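Local structure of putative rubredoxin reductase (Rhodopseudomonas palustris, 3FG2) at residues Ala12-Ala17 and Glu64-Asp69; His101-Thr106 and Arg301-Arg306. The protein probably transfers electrons from NADH through its bound FAD to a ferredoxin that serves the cytochrome P450 CYP199A2. All coordinates share one frame; numbering follows the deposited sequence.

Contact 1 (Ala12-Ala17 and Glu64-Asp69); sequences AGFQVA and EKFFQD. With FAD (flavin-adenine dinucleotide), chain B.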
loop_
_atom_site.group_PDB
_atom_site.type_symbol
_atom_site.label_atom_id
_atom_site.label_comp_id
_atom_site.label_asym_id
_atom_site.label_seq_id
_atom_site.Cartn_x
_atom_site.Cartn_y
_atom_site.Cartn_z
ATOM N N ALA A 12 0.044 -3.215 -9.968
ATOM C CA ALA A 12 -1.033 -3.915 -10.673
ATOM C C ALA A 12 -1.003 -3.748 -12.202
ATOM O O ALA A 12 -1.173 -4.720 -12.945
ATOM C CB ALA A 12 -2.389 -3.467 -10.127
ATOM N N GLY A 13 -0.797 -2.517 -12.666
ATOM C CA GLY A 13 -0.763 -2.267 -14.095
ATOM C C GLY A 13 0.328 -3.054 -14.793
ATOM O O GLY A 13 0.094 -3.695 -15.820
ATOM N N PHE A 14 1.528 -3.001 -14.232
ATOM C CA PHE A 14 2.667 -3.713 -14.790
ATOM C C PHE A 14 2.457 -5.229 -14.754
ATOM O O PHE A 14 2.729 -5.925 -15.734
ATOM C CB PHE A 14 3.933 -3.354 -14.011
ATOM C CG PHE A 14 5.107 -4.230 -14.330
ATOM C CD1 PHE A 14 5.786 -4.093 -15.530
ATOM C CD2 PHE A 14 5.521 -5.208 -13.429
ATOM C CE1 PHE A 14 6.869 -4.921 -15.833
ATOM C CE2 PHE A 14 6.602 -6.043 -13.721
ATOM C CZ PHE A 14 7.277 -5.899 -14.925
ATOM N N GLN A 15 1.970 -5.732 -13.624
ATOM C CA GLN A 15 1.744 -7.165 -13.460
ATOM C C GLN A 15 0.702 -7.752 -14.405
ATOM O O GLN A 15 0.895 -8.847 -14.934
ATOM C CB GLN A 15 1.352 -7.481 -12.017
ATOM C CG GLN A 15 1.305 -8.970 -11.716
ATOM C CD GLN A 15 2.646 -9.651 -11.938
ATOM O OE1 GLN A 15 2.751 -10.618 -12.704
ATOM N NE2 GLN A 15 3.683 -9.150 -11.267
ATOM N N VAL A 16 -0.405 -7.050 -14.621
ATOM C CA VAL A 16 -1.423 -7.576 -15.521
ATOM C C VAL A 16 -0.868 -7.625 -16.948
ATOM O O VAL A 16 -1.151 -8.552 -17.705
ATOM C CB VAL A 16 -2.711 -6.729 -15.492
ATOM C CG1 VAL A 16 -2.454 -5.357 -16.069
ATOM C CG2 VAL A 16 -3.806 -7.434 -16.263
ATOM N N ALA A 17 -0.062 -6.633 -17.309
ATOM C CA ALA A 17 0.533 -6.605 -18.638
ATOM C C ALA A 17 1.405 -7.845 -18.802
ATOM O O ALA A 17 1.258 -8.612 -19.756
ATOM C CB ALA A 17 1.381 -5.343 -18.813
ATOM N N GLU A 64 13.901 -0.887 -19.666
ATOM C CA GLU A 64 13.189 -0.425 -20.849
ATOM C C GLU A 64 13.038 -1.467 -21.965
ATOM O O GLU A 64 11.955 -1.626 -22.539
ATOM C CB GLU A 64 13.883 0.829 -21.381
ATOM C CG GLU A 64 13.231 1.446 -22.599
ATOM C CD GLU A 64 13.525 2.930 -22.712
ATOM O OE1 GLU A 64 14.687 3.330 -22.457
ATOM O OE2 GLU A 64 12.594 3.695 -23.060
ATOM N N LYS A 65 14.122 -2.173 -22.268
ATOM C CA LYS A 65 14.112 -3.191 -23.317
ATOM C C LYS A 65 13.072 -4.294 -23.096
ATOM O O LYS A 65 12.634 -4.946 -24.048
ATOM C CB LYS A 65 15.500 -3.828 -23.437
ATOM C CG LYS A 65 15.574 -4.941 -24.466
ATOM C CD LYS A 65 16.976 -5.512 -24.574
ATOM C CE LYS A 65 17.037 -6.580 -25.649
ATOM N NZ LYS A 65 16.594 -6.054 -26.970
ATOM N N PHE A 66 12.685 -4.504 -21.842
ATOM C CA PHE A 66 11.710 -5.533 -21.504
ATOM C C PHE A 66 10.368 -5.354 -22.203
ATOM O O PHE A 66 9.829 -6.295 -22.785
ATOM C CB PHE A 66 11.472 -5.554 -19.994
ATOM C CG PHE A 66 10.385 -6.504 -19.567
ATOM C CD1 PHE A 66 10.622 -7.874 -19.506
ATOM C CD2 PHE A 66 9.120 -6.028 -19.238
ATOM C CE1 PHE A 66 9.613 -8.758 -19.123
ATOM C CE2 PHE A 66 8.104 -6.905 -18.854
ATOM C CZ PHE A 66 8.352 -8.273 -18.796
ATOM N N PHE A 67 9.825 -4.145 -22.132
ATOM C CA PHE A 67 8.528 -3.857 -22.732
ATOM C C PHE A 67 8.491 -4.065 -24.242
ATOM O O PHE A 67 7.446 -4.405 -24.804
ATOM C CB PHE A 67 8.097 -2.432 -22.373
ATOM C CG PHE A 67 8.033 -2.186 -20.896
ATOM C CD1 PHE A 67 9.185 -1.873 -20.179
ATOM C CD2 PHE A 67 6.837 -2.346 -20.205
ATOM C CE1 PHE A 67 9.148 -1.726 -18.794
ATOM C CE2 PHE A 67 6.787 -2.203 -18.818
ATOM C CZ PHE A 67 7.945 -1.893 -18.112
ATOM N N GLN A 68 9.636 -3.868 -24.889
ATOM C CA GLN A 68 9.741 -4.035 -26.332
ATOM C C GLN A 68 9.735 -5.529 -26.661
ATOM O O GLN A 68 8.971 -5.987 -27.513
ATOM C CB GLN A 68 11.032 -3.382 -26.831
ATOM C CG GLN A 68 11.263 -1.993 -26.238
ATOM C CD GLN A 68 12.527 -1.322 -26.754
ATOM O OE1 GLN A 68 13.597 -1.935 -26.799
ATOM N NE2 GLN A 68 12.412 -0.050 -27.132
ATOM N N ASP A 69 10.576 -6.285 -25.961
ATOM C CA ASP A 69 10.673 -7.725 -26.164
ATOM C C ASP A 69 9.353 -8.425 -25.842
ATOM O O ASP A 69 9.069 -9.507 -26.361
ATOM C CB ASP A 69 11.769 -8.307 -25.270
ATOM C CG ASP A 69 13.122 -7.670 -25.509
ATOM O OD1 ASP A 69 14.080 -8.022 -24.785
ATOM O OD2 ASP A 69 13.229 -6.821 -26.420
HETATM P PA FAD B . 0.196 2.021 -7.722
HETATM O O1A FAD B . -0.016 3.237 -6.895
HETATM O O2A FAD B . 1.351 1.317 -7.650
HETATM O O5B FAD B . 0.246 2.661 -9.119
HETATM C C5B FAD B . -0.811 3.497 -9.688
HETATM C C4B FAD B . -0.163 4.126 -10.941
HETATM O O4B FAD B . -1.264 4.605 -11.802
HETATM C C3B FAD B . 0.727 5.356 -10.684
HETATM O O3B FAD B . 1.968 5.368 -11.319
HETATM C C2B FAD B . -0.209 6.487 -11.005
HETATM O O2B FAD B . 0.440 7.696 -11.252
HETATM C C1B FAD B . -0.881 5.952 -12.234
HETATM N N9A FAD B . -2.161 6.552 -12.619
HETATM C C8A FAD B . -3.149 7.003 -11.781
HETATM N N7A FAD B . -4.191 7.504 -12.433
HETATM C C5A FAD B . -3.878 7.379 -13.755
HETATM C C6A FAD B . -4.616 7.750 -14.983
HETATM N N6A FAD B . -5.802 8.314 -14.994
HETATM N N1A FAD B . -3.960 7.458 -16.163
HETATM C C2A FAD B . -2.719 6.868 -16.198
HETATM N N3A FAD B . -1.980 6.500 -15.125
HETATM C C4A FAD B . -2.602 6.776 -13.921
HETATM N N1 FAD B . 2.706 -2.779 0.143
HETATM C C2 FAD B . 3.210 -3.892 0.675
HETATM O O2 FAD B . 2.633 -4.935 0.599
HETATM N N3 FAD B . 4.469 -3.905 1.361
HETATM C C4 FAD B . 5.228 -2.755 1.501
HETATM O O4 FAD B . 6.295 -2.806 2.085
HETATM C C4X FAD B . 4.688 -1.531 0.919
HETATM N N5 FAD B . 5.390 -0.375 1.015
HETATM C C5X FAD B . 4.855 0.766 0.445
HETATM C C6 FAD B . 5.613 1.967 0.545
HETATM C C7 FAD B . 5.166 3.154 0.001
HETATM C C7M FAD B . 6.012 4.405 0.135
HETATM C C8 FAD B . 3.877 3.194 -0.699
HETATM C C8M FAD B . 3.326 4.457 -1.322
HETATM C C9 FAD B . 3.114 2.011 -0.800
HETATM C C9A FAD B . 3.591 0.802 -0.239
HETATM N N10 FAD B . 2.865 -0.459 -0.319
HETATM C C10 FAD B . 3.382 -1.598 0.232
HETATM C "C1'" FAD B . 1.561 -0.447 -1.029
HETATM C "C2'" FAD B . 1.759 -0.802 -2.535
HETATM O "O2'" FAD B . 2.702 0.095 -3.078
HETATM C "C3'" FAD B . 0.414 -0.680 -3.221
HETATM O "O3'" FAD B . -0.495 -1.619 -2.658
HETATM C "C4'" FAD B . 0.568 -0.952 -4.708
HETATM O "O4'" FAD B . 1.499 -0.010 -5.303
HETATM C "C5'" FAD B . -0.785 -0.815 -5.363
HETATM O "O5'" FAD B . -0.577 -1.061 -6.908
HETATM P P FAD B . -1.418 -0.301 -7.894
HETATM O O1P FAD B . -0.908 -0.869 -9.249
HETATM O O2P FAD B . -2.791 -0.416 -7.686
HETATM O O3P FAD B . -1.120 1.132 -7.819
#
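The amide N of Ala12 donates a hydrogen bond to the FAD phosphate oxygen O1P, short at 2.6 Å and bent to 140° at the hydrogen, and the methyl CB of the same residue rests 3.1 Å from O1P. One residue on, Gly13 N lies farther from that oxygen. Ala12 and Gly13 belong to the first turn of helix 11-22, whose positive amino end faces the pyrophosphate and would favour its negative charge. This is the dinucleotide-binding arrangement of a Rossmann-type fold: strand 4-7, a tight turn and helix 11-22, with the GxGxxG glycines Gly8 and Gly10 before the helix and Gly13 in its first turn. The next residue, Phe14, reaches away from the cofactor to helix 64-69. Its CG stands anti to the backbone N (chi1 169°), which carries the ring outward to two phenylalanines. Phe67 CE2 comes in at the edge of the Phe14 ring, 3.9 Å from CD1, the two side chains crossing nearly at right angles. Beside it Phe66 CE2 approaches Phe14 CE1 obliquely at 3.8 Å. Phe66 also lays CD2 over the centre of the Phe67 ring, 4.1 Å above its plane, while Phe61 stacks on Phe14. Cutting Phe14 back to an alanine would remove the ring that Phe66 CE2 and Phe67 CE2 both touch, and is likely to open a gap between the two helices. Pro39 and Ile72 also pack against Phe67.

Contact 2 (His101-Thr106 and Arg301-Arg306); sequences HLVLAT and RCVAAR. With FAD (flavin-adenine dinucleotide), chain B.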
loop_
_atom_site.group_PDB
_atom_site.type_symbol
_atom_site.label_atom_id
_atom_site.label_comp_id
_atom_site.label_asym_id
_atom_site.label_seq_id
_atom_site.Cartn_x
_atom_site.Cartn_y
_atom_site.Cartn_z
ATOM N N HIS A 101 -10.737 -4.575 -24.241
ATOM C CA HIS A 101 -10.988 -4.639 -22.809
ATOM C C HIS A 101 -10.104 -3.600 -22.123
ATOM O O HIS A 101 -8.921 -3.451 -22.456
ATOM C CB HIS A 101 -10.692 -6.038 -22.258
ATOM C CG HIS A 101 -11.355 -6.313 -20.943
ATOM N ND1 HIS A 101 -10.889 -5.802 -19.751
ATOM C CD2 HIS A 101 -12.491 -6.986 -20.642
ATOM C CE1 HIS A 101 -11.710 -6.144 -18.774
ATOM N NE2 HIS A 101 -12.691 -6.861 -19.288
ATOM N N LEU A 102 -10.696 -2.872 -21.182
ATOM C CA LEU A 102 -9.997 -1.826 -20.436
ATOM C C LEU A 102 -9.719 -2.247 -18.994
ATOM O O LEU A 102 -10.629 -2.661 -18.270
ATOM C CB LEU A 102 -10.830 -0.536 -20.439
ATOM C CG LEU A 102 -10.336 0.626 -19.571
ATOM C CD1 LEU A 102 -8.933 1.022 -19.995
ATOM C CD2 LEU A 102 -11.292 1.812 -19.699
ATOM N N VAL A 103 -8.460 -2.140 -18.585
ATOM C CA VAL A 103 -8.062 -2.492 -17.226
ATOM C C VAL A 103 -7.676 -1.233 -16.445
ATOM O O VAL A 103 -6.729 -0.529 -16.804
ATOM C CB VAL A 103 -6.861 -3.473 -17.230
ATOM C CG1 VAL A 103 -6.324 -3.654 -15.819
ATOM C CG2 VAL A 103 -7.288 -4.819 -17.796
ATOM N N LEU A 104 -8.421 -0.951 -15.380
ATOM C CA LEU A 104 -8.151 0.216 -14.540
ATOM C C LEU A 104 -7.267 -0.183 -13.367
ATOM O O LEU A 104 -7.651 -1.014 -12.541
ATOM C CB LEU A 104 -9.457 0.818 -14.015
ATOM C CG LEU A 104 -10.396 1.329 -15.110
ATOM C CD1 LEU A 104 -11.665 1.900 -14.494
ATOM C CD2 LEU A 104 -9.663 2.387 -15.939
ATOM N N ALA A 105 -6.074 0.404 -13.321
ATOM C CA ALA A 105 -5.104 0.136 -12.265
ATOM C C ALA A 105 -4.493 1.483 -11.904
ATOM O O ALA A 105 -3.273 1.656 -11.906
ATOM C CB ALA A 105 -4.033 -0.815 -12.772
ATOM N N THR A 106 -5.378 2.426 -11.595
ATOM C CA THR A 106 -5.022 3.798 -11.264
ATOM C C THR A 106 -4.544 4.010 -9.836
ATOM O O THR A 106 -4.139 5.115 -9.476
ATOM C CB THR A 106 -6.225 4.726 -11.509
ATOM O OG1 THR A 106 -7.369 4.216 -10.811
ATOM C CG2 THR A 106 -6.546 4.797 -12.994
ATOM N N ARG A 301 -3.021 -11.161 -11.742
ATOM C CA ARG A 301 -2.988 -12.531 -12.242
ATOM C C ARG A 301 -4.407 -13.024 -12.543
ATOM O O ARG A 301 -4.653 -13.647 -13.580
ATOM C CB ARG A 301 -2.323 -13.453 -11.213
ATOM C CG ARG A 301 -0.798 -13.354 -11.163
ATOM C CD ARG A 301 -0.232 -14.191 -10.017
ATOM N NE ARG A 301 1.175 -14.540 -10.209
ATOM C CZ ARG A 301 2.175 -13.666 -10.256
ATOM N NH1 ARG A 301 1.935 -12.371 -10.120
ATOM N NH2 ARG A 301 3.419 -14.087 -10.450
ATOM N N CYS A 302 -5.335 -12.736 -11.633
ATOM C CA CYS A 302 -6.722 -13.143 -11.793
ATOM C C CYS A 302 -7.351 -12.622 -13.086
ATOM O O CYS A 302 -8.076 -13.351 -13.777
ATOM C CB CYS A 302 -7.544 -12.659 -10.606
ATOM S SG CYS A 302 -9.274 -13.120 -10.713
ATOM N N VAL A 303 -7.089 -11.352 -13.396
ATOM C CA VAL A 303 -7.614 -10.730 -14.605
ATOM C C VAL A 303 -6.928 -11.305 -15.841
ATOM O O VAL A 303 -7.590 -11.636 -16.824
ATOM C CB VAL A 303 -7.411 -9.202 -14.578
ATOM C CG1 VAL A 303 -7.664 -8.602 -15.962
ATOM C CG2 VAL A 303 -8.359 -8.588 -13.568
ATOM N N ALA A 304 -5.604 -11.420 -15.788
ATOM C CA ALA A 304 -4.849 -11.965 -16.906
ATOM C C ALA A 304 -5.357 -13.366 -17.221
ATOM O O ALA A 304 -5.490 -13.744 -18.385
ATOM C CB ALA A 304 -3.375 -12.014 -16.567
ATOM N N ALA A 305 -5.651 -14.132 -16.175
ATOM C CA ALA A 305 -6.139 -15.492 -16.345
ATOM C C ALA A 305 -7.512 -15.493 -16.999
ATOM O O ALA A 305 -7.823 -16.362 -17.817
ATOM C CB ALA A 305 -6.199 -16.195 -14.999
ATOM N N ARG A 306 -8.330 -14.510 -16.641
ATOM C CA ARG A 306 -9.675 -14.411 -17.196
ATOM C C ARG A 306 -9.640 -14.030 -18.673
ATOM O O ARG A 306 -10.198 -14.723 -19.520
ATOM C CB ARG A 306 -10.488 -13.369 -16.428
ATOM C CG ARG A 306 -11.990 -13.449 -16.663
ATOM C CD ARG A 306 -12.692 -12.262 -16.034
ATOM N NE ARG A 306 -12.465 -11.062 -16.829
ATOM C CZ ARG A 306 -12.229 -9.858 -16.330
ATOM N NH1 ARG A 306 -12.181 -9.673 -15.017
ATOM N NH2 ARG A 306 -12.044 -8.837 -17.154
HETATM P PA FAD B . 0.196 2.021 -7.722
HETATM O O1A FAD B . -0.016 3.237 -6.895
HETATM O O2A FAD B . 1.351 1.317 -7.650
HETATM O O5B FAD B . 0.246 2.661 -9.119
HETATM C C5B FAD B . -0.811 3.497 -9.688
HETATM C C4B FAD B . -0.163 4.126 -10.941
HETATM O O4B FAD B . -1.264 4.605 -11.802
HETATM C C3B FAD B . 0.727 5.356 -10.684
HETATM O O3B FAD B . 1.968 5.368 -11.319
HETATM C C2B FAD B . -0.209 6.487 -11.005
HETATM O O2B FAD B . 0.440 7.696 -11.252
HETATM C C1B FAD B . -0.881 5.952 -12.234
HETATM N N9A FAD B . -2.161 6.552 -12.619
HETATM C C8A FAD B . -3.149 7.003 -11.781
HETATM N N7A FAD B . -4.191 7.504 -12.433
HETATM C C5A FAD B . -3.878 7.379 -13.755
HETATM C C6A FAD B . -4.616 7.750 -14.983
HETATM N N6A FAD B . -5.802 8.314 -14.994
HETATM N N1A FAD B . -3.960 7.458 -16.163
HETATM C C2A FAD B . -2.719 6.868 -16.198
HETATM N N3A FAD B . -1.980 6.500 -15.125
HETATM C C4A FAD B . -2.602 6.776 -13.921
HETATM N N1 FAD B . 2.706 -2.779 0.143
HETATM C C2 FAD B . 3.210 -3.892 0.675
HETATM O O2 FAD B . 2.633 -4.935 0.599
HETATM N N3 FAD B . 4.469 -3.905 1.361
HETATM C C4 FAD B . 5.228 -2.755 1.501
HETATM O O4 FAD B . 6.295 -2.806 2.085
HETATM C C4X FAD B . 4.688 -1.531 0.919
HETATM N N5 FAD B . 5.390 -0.375 1.015
HETATM C C5X FAD B . 4.855 0.766 0.445
HETATM C C6 FAD B . 5.613 1.967 0.545
HETATM C C7 FAD B . 5.166 3.154 0.001
HETATM C C7M FAD B . 6.012 4.405 0.135
HETATM C C8 FAD B . 3.877 3.194 -0.699
HETATM C C8M FAD B . 3.326 4.457 -1.322
HETATM C C9 FAD B . 3.114 2.011 -0.800
HETATM C C9A FAD B . 3.591 0.802 -0.239
HETATM N N10 FAD B . 2.865 -0.459 -0.319
HETATM C C10 FAD B . 3.382 -1.598 0.232
HETATM C "C1'" FAD B . 1.561 -0.447 -1.029
HETATM C "C2'" FAD B . 1.759 -0.802 -2.535
HETATM O "O2'" FAD B . 2.702 0.095 -3.078
HETATM C "C3'" FAD B . 0.414 -0.680 -3.221
HETATM O "O3'" FAD B . -0.495 -1.619 -2.658
HETATM C "C4'" FAD B . 0.568 -0.952 -4.708
HETATM O "O4'" FAD B . 1.499 -0.010 -5.303
HETATM C "C5'" FAD B . -0.785 -0.815 -5.363
HETATM O "O5'" FAD B . -0.577 -1.061 -6.908
HETATM P P FAD B . -1.418 -0.301 -7.894
HETATM O O1P FAD B . -0.908 -0.869 -9.249
HETATM O O2P FAD B . -2.791 -0.416 -7.686
HETATM O O3P FAD B . -1.120 1.132 -7.819
#
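Strand 101-104 runs past helix 293-306 with Val103 and Val303 as the nearest pair, their CA atoms 8.7 Å apart. The strand lies between 4-7 and 270-272 in the five-stranded parallel sheet of the Rossmann-type FAD-binding fold, and the helix packs against it together with helix 11-22. In the buried part of the interface, methyl CG2 of Val103 meets methyl CG1 of Val303 at 4.2 Å, and Ile273 also packs on Val303. Toward the partly exposed side, His101 and Arg306 cross at about a right angle, the imidazole and guanidinium planes 47° apart. His101 comes to the edge of the guanidinium with CE1 and NE2, and NE2 is 3.0 Å from Arg306 NH2. A bend in the arginine chain at chi3 (75°) directs the group toward the sheet, where NH2 is hydrogen-bonded to Ser271 OG of the adjacent strand 270-272; NH1 makes a weak hydrogen bond to Gln262 O. Beyond the strand's carboxyl end the chain reaches the cofactor: Thr106 sets its methyl CG2 3.6 Å from N7A of the adenine, while its carbonyl O, hydrogen-bonded to Asn242 ND2, lies 3.1 Å from FAD C8A.

Both segments of contact 1 come earlier in the chain than either segment of contact 2, and the two centres are 14 Å apart in the same FAD-binding domain. Contact 1 joins helix 11-22, which follows strand 4-7 of the parallel sheet, to helix 64-69, which precedes strand 72-75; contact 2 joins strand 101-104 of that sheet to a helix packed on it. Helices 11-22 and 293-306 also meet, Val16 CG2 lying 4.0 Å from Val303 CG1. Nearer the cofactor, Gly13 N approaches Ala105 CB to 3.7 Å. The start of the helix after strand 4-7 and the loop after the adjacent strand 101-104 thus meet different parts of one dinucleotide, pyrophosphate and adenosine.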